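Local coordinates for protein pyruvate kinase (Pyrobaculum aerophilum, PDB 3QTG) that catalyses the last step of glycolysis, the interconversion of phosphoenolpyruvate and ADP with pyruvate and ATP, using a divalent metal cation, at residues K120-A125 and K165-E170; N129-M134 and R140-N145; N238-L243 and Q270-H275. One frame throughout, in Å; residues are numbered along the deposited sequence.

Interaction 1 (K120-A125 and K165-E170); sequences KAFFSA and KAIVVE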
# COMPACT_ATOMS: atom_id res chain seq x y z
N LYS A 120 -31.96 -43.01 -15.93
CA LYS A 120 -33.00 -42.06 -15.52
C LYS A 120 -32.44 -40.65 -15.25
O LYS A 120 -33.16 -39.67 -15.41
CB LYS A 120 -33.79 -42.53 -14.29
CG LYS A 120 -35.23 -41.90 -14.21
CD LYS A 120 -35.79 -42.01 -12.79
CE LYS A 120 -37.11 -41.22 -12.59
NZ LYS A 120 -38.34 -42.03 -12.90
N ALA A 121 -31.18 -40.57 -14.83
CA ALA A 121 -30.53 -39.28 -14.58
C ALA A 121 -30.57 -38.35 -15.81
O ALA A 121 -30.61 -37.13 -15.64
CB ALA A 121 -29.10 -39.47 -14.08
N PHE A 122 -30.59 -38.93 -17.02
CA PHE A 122 -30.76 -38.15 -18.25
C PHE A 122 -32.13 -37.47 -18.21
O PHE A 122 -32.26 -36.27 -18.47
CB PHE A 122 -30.64 -39.02 -19.51
CG PHE A 122 -30.90 -38.27 -20.81
CD1 PHE A 122 -29.94 -37.39 -21.34
CD2 PHE A 122 -32.09 -38.42 -21.49
CE1 PHE A 122 -30.17 -36.70 -22.53
CE2 PHE A 122 -32.35 -37.75 -22.69
CZ PHE A 122 -31.37 -36.87 -23.21
N PHE A 123 -33.15 -38.24 -17.87
CA PHE A 123 -34.52 -37.71 -17.86
C PHE A 123 -34.75 -36.71 -16.73
O PHE A 123 -35.44 -35.71 -16.94
CB PHE A 123 -35.55 -38.85 -17.97
CG PHE A 123 -35.36 -39.67 -19.21
CD1 PHE A 123 -35.94 -39.27 -20.41
CD2 PHE A 123 -34.49 -40.76 -19.21
CE1 PHE A 123 -35.70 -39.99 -21.60
CE2 PHE A 123 -34.24 -41.47 -20.39
CZ PHE A 123 -34.86 -41.09 -21.58
N SER A 124 -34.11 -36.92 -15.58
CA SER A 124 -34.18 -35.94 -14.49
C SER A 124 -33.47 -34.62 -14.80
O SER A 124 -33.86 -33.59 -14.28
CB SER A 124 -33.59 -36.51 -13.20
OG SER A 124 -34.27 -37.71 -12.88
N ALA A 125 -32.44 -34.65 -15.64
CA ALA A 125 -31.64 -33.45 -15.97
C ALA A 125 -32.26 -32.55 -17.06
O ALA A 125 -31.96 -31.36 -17.12
CB ALA A 125 -30.22 -33.85 -16.36
N LYS A 165 -22.90 -44.50 -28.20
CA LYS A 165 -22.40 -43.10 -28.26
C LYS A 165 -22.87 -42.31 -27.04
O LYS A 165 -24.01 -42.46 -26.60
CB LYS A 165 -22.87 -42.38 -29.53
CG LYS A 165 -22.50 -43.02 -30.89
CD LYS A 165 -21.04 -42.77 -31.29
CE LYS A 165 -20.87 -42.91 -32.82
NZ LYS A 165 -19.60 -42.35 -33.38
N ALA A 166 -22.00 -41.43 -26.55
CA ALA A 166 -22.26 -40.60 -25.38
C ALA A 166 -23.23 -39.41 -25.60
O ALA A 166 -23.33 -38.87 -26.71
CB ALA A 166 -20.93 -40.09 -24.81
N ILE A 167 -23.92 -39.00 -24.54
CA ILE A 167 -24.96 -37.98 -24.63
C ILE A 167 -24.74 -37.02 -23.49
O ILE A 167 -24.58 -37.43 -22.34
CB ILE A 167 -26.41 -38.57 -24.52
CG1 ILE A 167 -26.60 -39.78 -25.43
CG2 ILE A 167 -27.48 -37.53 -24.84
CD1 ILE A 167 -27.85 -40.63 -25.03
N VAL A 168 -24.70 -35.74 -23.82
CA VAL A 168 -24.47 -34.68 -22.84
C VAL A 168 -25.59 -33.64 -23.00
O VAL A 168 -26.08 -33.45 -24.10
CB VAL A 168 -23.05 -34.06 -23.03
CG1 VAL A 168 -22.87 -32.76 -22.23
CG2 VAL A 168 -21.97 -35.11 -22.65
N VAL A 169 -26.04 -33.04 -21.90
CA VAL A 169 -27.03 -31.98 -21.96
C VAL A 169 -26.28 -30.67 -21.71
O VAL A 169 -25.72 -30.47 -20.63
CB VAL A 169 -28.19 -32.19 -20.92
CG1 VAL A 169 -29.27 -31.12 -21.07
CG2 VAL A 169 -28.83 -33.60 -21.08
N GLU A 170 -26.24 -29.80 -22.72
CA GLU A 170 -25.56 -28.50 -22.67
C GLU A 170 -25.92 -27.71 -21.41
O GLU A 170 -27.08 -27.36 -21.21
CB GLU A 170 -25.93 -27.69 -23.90
CG GLU A 170 -25.17 -26.38 -24.09
CD GLU A 170 -25.59 -25.69 -25.37
OE1 GLU A 170 -26.71 -25.16 -25.40
OE2 GLU A 170 -24.80 -25.71 -26.35
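The ring of F122 leaves helix 120-125 and overlaps the gamma methyls of I167 and V169 on strand 167-169. One ring corner does most of the touching: F122 CE1 lies 3.6 Å from I167 CG2 and 3.7 Å from V169 CG2, and the neighbouring F122 CD1 is 4.0 Å from V169 CG2. The aromatic side chain crosses both aliphatic ones at about a right angle. On the helix side, CG of F122 is anti to the backbone N (chi1 176°), which carries the ring out to the strand. The strand meets it by ordinary beta alternation, with I167 and V169 directed toward the helix and V168 away from it. The two methyls sit differently on their backbones: CG2 of I167 is anti to its backbone N, CG2 of V169 is beside its own, yet both converge on the same ring atom.

The ring is also placed from within the helix, since F122 CD2 lies over the centre of the F123 ring, 3.7 Å above its plane. F122 further touches V117, I132, I151 and Y174, so the strand residues form one wall of a larger apolar core. This core belongs to the small beta domain inserted in the pyruvate kinase barrel. K165, which by similarity binds ATP, lies in the same segment as I167 and V169, and the side chain of I167 comes within about 6 Å of that of R87, another residue inferred to bind ATP.

Backbone hydrogen bonds link I167 to I86 and V168 to L133. Between helix and strand the contact is hydrocarbon throughout, which implies that it contributes apolar burial against strand 167-169, without a directional bond between the two segments.

Interaction 2 (N129-M134 and R140-N145); sequences NDVILM and RLKVTN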
# COMPACT_ATOMS: atom_id res chain seq x y z
N ASN A 129 -36.51 -26.76 -23.89
CA ASN A 129 -35.52 -25.78 -24.40
C ASN A 129 -34.06 -26.08 -24.10
O ASN A 129 -33.19 -25.33 -24.53
CB ASN A 129 -35.87 -24.32 -24.04
CG ASN A 129 -37.25 -23.92 -24.52
OD1 ASN A 129 -38.12 -23.59 -23.71
ND2 ASN A 129 -37.47 -23.98 -25.83
N ASP A 130 -33.79 -27.18 -23.39
CA ASP A 130 -32.41 -27.65 -23.24
C ASP A 130 -31.93 -28.17 -24.56
O ASP A 130 -32.74 -28.59 -25.39
CB ASP A 130 -32.31 -28.79 -22.22
CG ASP A 130 -32.15 -28.31 -20.80
OD1 ASP A 130 -31.63 -27.18 -20.60
OD2 ASP A 130 -32.56 -29.05 -19.89
N VAL A 131 -30.61 -28.19 -24.74
CA VAL A 131 -29.97 -28.71 -25.94
C VAL A 131 -29.17 -29.99 -25.61
O VAL A 131 -28.33 -30.01 -24.70
CB VAL A 131 -29.05 -27.66 -26.59
CG1 VAL A 131 -28.34 -28.23 -27.82
CG2 VAL A 131 -29.86 -26.35 -26.93
N ILE A 132 -29.46 -31.04 -26.37
CA ILE A 132 -28.86 -32.34 -26.18
C ILE A 132 -27.70 -32.46 -27.17
O ILE A 132 -27.86 -32.14 -28.34
CB ILE A 132 -29.90 -33.45 -26.42
CG1 ILE A 132 -30.93 -33.45 -25.28
CG2 ILE A 132 -29.23 -34.82 -26.58
CD1 ILE A 132 -32.18 -34.16 -25.67
N LEU A 133 -26.56 -32.93 -26.71
CA LEU A 133 -25.35 -32.99 -27.54
C LEU A 133 -24.87 -34.41 -27.75
O LEU A 133 -24.63 -35.15 -26.81
CB LEU A 133 -24.21 -32.18 -26.90
CG LEU A 133 -24.47 -30.72 -26.57
CD1 LEU A 133 -23.31 -30.17 -25.71
CD2 LEU A 133 -24.65 -29.94 -27.88
N MET A 134 -24.70 -34.75 -29.01
CA MET A 134 -24.29 -36.07 -29.41
C MET A 134 -23.21 -35.88 -30.45
O MET A 134 -23.12 -34.82 -31.07
CB MET A 134 -25.47 -36.80 -30.03
CG MET A 134 -26.73 -36.72 -29.18
SD MET A 134 -27.56 -38.28 -29.05
CE MET A 134 -29.00 -37.91 -30.01
N ARG A 140 -26.79 -31.45 -32.46
CA ARG A 140 -27.53 -30.77 -31.41
C ARG A 140 -29.01 -31.00 -31.64
O ARG A 140 -29.47 -31.02 -32.78
CB ARG A 140 -27.23 -29.28 -31.39
CG ARG A 140 -25.75 -28.94 -31.51
CD ARG A 140 -25.52 -27.46 -31.79
NE ARG A 140 -25.38 -26.74 -30.53
CZ ARG A 140 -26.35 -26.02 -30.00
NH1 ARG A 140 -27.49 -25.93 -30.64
NH2 ARG A 140 -26.18 -25.39 -28.86
N LEU A 141 -29.74 -31.20 -30.55
CA LEU A 141 -31.18 -31.40 -30.61
C LEU A 141 -31.83 -30.50 -29.57
O LEU A 141 -31.44 -30.52 -28.40
CB LEU A 141 -31.59 -32.86 -30.33
CG LEU A 141 -31.08 -34.22 -30.84
CD1 LEU A 141 -31.90 -34.85 -32.02
CD2 LEU A 141 -29.55 -34.34 -31.03
N LYS A 142 -32.84 -29.76 -30.00
CA LYS A 142 -33.53 -28.81 -29.13
C LYS A 142 -34.74 -29.51 -28.51
O LYS A 142 -35.63 -29.95 -29.23
CB LYS A 142 -34.02 -27.62 -29.98
CG LYS A 142 -33.73 -26.25 -29.44
CD LYS A 142 -34.02 -26.06 -27.97
CE LYS A 142 -33.51 -24.68 -27.54
NZ LYS A 142 -34.29 -23.59 -28.19
N VAL A 143 -34.79 -29.60 -27.19
CA VAL A 143 -35.89 -30.28 -26.48
C VAL A 143 -37.23 -29.49 -26.50
O VAL A 143 -37.33 -28.36 -26.02
CB VAL A 143 -35.49 -30.65 -25.03
CG1 VAL A 143 -36.62 -31.39 -24.30
CG2 VAL A 143 -34.21 -31.50 -25.04
N THR A 144 -38.26 -30.13 -27.04
CA THR A 144 -39.55 -29.49 -27.29
C THR A 144 -40.70 -30.01 -26.43
O THR A 144 -41.76 -29.39 -26.35
CB THR A 144 -39.94 -29.65 -28.77
OG1 THR A 144 -39.92 -31.04 -29.12
CG2 THR A 144 -38.98 -28.85 -29.66
N ASN A 145 -40.50 -31.16 -25.81
CA ASN A 145 -41.50 -31.74 -24.92
C ASN A 145 -40.83 -32.84 -24.12
O ASN A 145 -39.89 -33.47 -24.60
CB ASN A 145 -42.70 -32.30 -25.71
CG ASN A 145 -43.96 -32.39 -24.87
OD1 ASN A 145 -43.99 -31.93 -23.73
ND2 ASN A 145 -45.00 -32.99 -25.42
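CG1 of V131 is anti to its backbone N (chi1 177°), and the chain of R140 bends at chi3 (90°); together these bring the arginine end over the valine, with V131 CG1 3.7 Å from R140 CZ and over one guanidinium face. R140 is gripped beyond the pair by salt bridges to E156 and E170, which fix the plane the methyl rests on. Beside it, L133 and R140 run side by side.

K142, on the same face as R140, bends at chi2 and chi4 toward N129, where its CE comes 3.1 Å from N129 O; its CE also lies near V131 CG2. Replacing K142 by an alanine would probably leave the N129 carbonyl and the V131 methyl without their aliphatic cover. On the other face of this strand pair, I132, L141, M134 and V143 meet as apolar side chains. I132 CD1 meets V143 CG2 at 3.4 Å, tighter than usual for two carbons, and M134 CE reaches L141 CD2 at 3.8 Å, crossing at about a right angle.

The backbones are tied by I132 and L141, a hydrogen-bonded pair: I132 N to L141 O is 2.9 Å and nearly straight (173°), and L141 N to I132 O is 3.0 Å. V143 N donates to D130 O and N129 N to V143 O, extending the pairing ahead of the start of strand 131-134. On its other side, toward strand 150-155, T144 and N145 both face E152 in a classic beta bulge. The whole is an antiparallel beta hairpin, inside the mixed sheet of the small domain that pyruvate kinases insert in their barrel.

Interaction 3 (N238-L243 and Q270-H275); sequences NNLEEL and QRRIVH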
# COMPACT_ATOMS: atom_id res chain seq x y z
N ASN A 238 -20.08 -24.01 -10.39
CA ASN A 238 -20.92 -23.43 -9.32
C ASN A 238 -20.54 -23.89 -7.89
O ASN A 238 -20.92 -23.24 -6.92
CB ASN A 238 -22.41 -23.67 -9.59
CG ASN A 238 -22.85 -23.16 -10.96
OD1 ASN A 238 -22.40 -22.10 -11.45
ND2 ASN A 238 -23.73 -23.90 -11.59
N ASN A 239 -19.81 -24.99 -7.79
CA ASN A 239 -19.31 -25.53 -6.51
C ASN A 239 -17.76 -25.46 -6.41
O ASN A 239 -17.11 -26.27 -5.74
CB ASN A 239 -19.79 -26.98 -6.34
CG ASN A 239 -19.79 -27.45 -4.89
OD1 ASN A 239 -20.03 -26.67 -3.97
ND2 ASN A 239 -19.54 -28.74 -4.69
N LEU A 240 -17.18 -24.44 -7.05
CA LEU A 240 -15.72 -24.32 -7.18
C LEU A 240 -14.97 -24.15 -5.86
O LEU A 240 -13.99 -24.85 -5.60
CB LEU A 240 -15.37 -23.19 -8.16
CG LEU A 240 -13.96 -23.12 -8.73
CD1 LEU A 240 -13.59 -24.41 -9.44
CD2 LEU A 240 -13.90 -21.94 -9.69
N GLU A 241 -15.45 -23.22 -5.02
CA GLU A 241 -14.89 -22.98 -3.68
C GLU A 241 -14.59 -24.27 -2.91
O GLU A 241 -13.45 -24.51 -2.49
CB GLU A 241 -15.82 -22.09 -2.86
CG GLU A 241 -15.92 -20.65 -3.35
CD GLU A 241 -14.71 -19.82 -2.98
OE1 GLU A 241 -14.30 -19.86 -1.81
OE2 GLU A 241 -14.17 -19.11 -3.86
N GLU A 242 -15.62 -25.10 -2.76
CA GLU A 242 -15.52 -26.34 -1.99
C GLU A 242 -14.76 -27.43 -2.72
O GLU A 242 -14.02 -28.19 -2.10
CB GLU A 242 -16.92 -26.85 -1.59
CG GLU A 242 -17.68 -25.84 -0.69
CD GLU A 242 -17.11 -25.75 0.73
OE1 GLU A 242 -17.52 -26.56 1.58
OE2 GLU A 242 -16.25 -24.87 0.99
N LEU A 243 -14.95 -27.52 -4.03
CA LEU A 243 -14.25 -28.51 -4.83
C LEU A 243 -12.74 -28.27 -4.85
O LEU A 243 -11.96 -29.22 -4.79
CB LEU A 243 -14.78 -28.55 -6.27
CG LEU A 243 -15.98 -29.46 -6.57
CD1 LEU A 243 -16.31 -29.37 -8.04
CD2 LEU A 243 -15.70 -30.90 -6.19
N GLN A 270 -12.13 -20.13 -17.20
CA GLN A 270 -10.74 -20.51 -17.00
C GLN A 270 -10.06 -19.59 -15.97
O GLN A 270 -9.40 -20.06 -15.04
CB GLN A 270 -9.96 -20.44 -18.32
CG GLN A 270 -8.47 -20.75 -18.14
CD GLN A 270 -7.71 -20.85 -19.46
OE1 GLN A 270 -8.22 -21.38 -20.46
NE2 GLN A 270 -6.49 -20.33 -19.48
N ARG A 271 -10.23 -18.29 -16.15
CA ARG A 271 -9.62 -17.33 -15.23
C ARG A 271 -10.13 -17.56 -13.81
O ARG A 271 -9.34 -17.59 -12.88
CB ARG A 271 -9.88 -15.90 -15.71
CG ARG A 271 -9.15 -14.86 -14.94
CD ARG A 271 -9.65 -13.47 -15.31
NE ARG A 271 -9.10 -13.00 -16.58
CZ ARG A 271 -9.24 -11.76 -17.04
NH1 ARG A 271 -9.92 -10.86 -16.33
NH2 ARG A 271 -8.69 -11.42 -18.19
N ARG A 272 -11.44 -17.74 -13.65
CA ARG A 272 -12.01 -17.95 -12.32
C ARG A 272 -11.51 -19.25 -11.65
O ARG A 272 -11.24 -19.26 -10.44
CB ARG A 272 -13.54 -17.84 -12.33
CG ARG A 272 -14.23 -18.41 -11.07
CD ARG A 272 -15.64 -17.80 -10.79
NE ARG A 272 -16.70 -18.42 -11.60
CZ ARG A 272 -17.16 -17.95 -12.76
NH1 ARG A 272 -16.64 -16.84 -13.29
NH2 ARG A 272 -18.12 -18.60 -13.41
N ILE A 273 -11.38 -20.34 -12.41
CA ILE A 273 -10.82 -21.58 -11.85
C ILE A 273 -9.37 -21.40 -11.38
O ILE A 273 -8.99 -21.86 -10.29
CB ILE A 273 -10.90 -22.79 -12.83
CG1 ILE A 273 -12.36 -23.14 -13.17
CG2 ILE A 273 -10.19 -23.99 -12.19
CD1 ILE A 273 -12.58 -23.84 -14.53
N VAL A 274 -8.57 -20.74 -12.22
CA VAL A 274 -7.15 -20.47 -11.94
C VAL A 274 -6.97 -19.53 -10.73
O VAL A 274 -6.23 -19.86 -9.82
CB VAL A 274 -6.40 -19.92 -13.18
CG1 VAL A 274 -4.94 -19.54 -12.82
CG2 VAL A 274 -6.41 -20.94 -14.33
N HIS A 275 -7.68 -18.41 -10.72
CA HIS A 275 -7.69 -17.50 -9.57
C HIS A 275 -8.08 -18.21 -8.25
O HIS A 275 -7.41 -18.08 -7.24
CB HIS A 275 -8.60 -16.30 -9.86
CG HIS A 275 -7.98 -15.30 -10.80
ND1 HIS A 275 -6.86 -15.58 -11.57
CD2 HIS A 275 -8.32 -14.02 -11.10
CE1 HIS A 275 -6.55 -14.52 -12.30
NE2 HIS A 275 -7.42 -13.56 -12.03
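This is helix-to-helix packing on the outside of the TIM barrel, where the start of helix 240-245 meets the middle of helix 266-279. The first of these helices lies between barrel strands 226-231 and 249-253, and the second follows strand 249-253, so the contact joins neighbours in the outer layer of the barrel. Their backbones come closest at L240 and I273, whose CA atoms are 7.3 Å apart.

L240 makes every contact from its side. Its CG is anti to the backbone N, and this torsion (chi1 -164°) sets the branch over R272 and I273. CD2 carries the contact: L240 CD2 lies 3.8 Å from I273 CA, also 3.8 Å from R272 CG, and 4.0 Å from I273 CG1. The other methyl adds a slightly longer approach, L240 CD1 to I273 CG1 at 4.1 Å. One methyl thus rests against the helix backbone itself, and the leucine crosses the isoleucine side chain at about a right angle. R272 contributes the aliphatic root of its chain.

Beneath the pair lies the barrel wall, where L240 and I273 both rest on I231 and I273 also touches V250 and V252. The side chain of I273 is about 9 Å from those of E232, inferred to bind magnesium, and K230, inferred to stabilise the transition state, so the packing lies behind the strand that bears, and is followed by, residues probably involved in catalysis. E241 forms a salt bridge with K279, a second link between the same two helices, while R271 bonds to S313 and E346 of a second subunit.

Since only carbon atoms meet between the segments, the chemistry implies a seam set by the fit of leucine against isoleucine and an arginine's methylenes, with charged groups confined to its surroundings.

How the interactions relate
Interactions 1 and 2 are parts of one small beta domain, with centres 10 Å apart. Helix 120-125 leads along the chain to strand 131-134, the hairpin partner 139-146 follows, and strand 167-169 returns to lie next to 131-134 in the same sheet, so interaction 2 falls within the chain span of interaction 1. The two also touch through side chains, I167 CG2 packing on I132 CG2 at 3.7 Å. Interaction 3 comes later in sequence, in the barrel, 24 Å from interaction 1 and 27 Å from interaction 2 between centres, without touching either. The contacts thus lie in different domains, the small one being the lid known from the pyruvate kinase family.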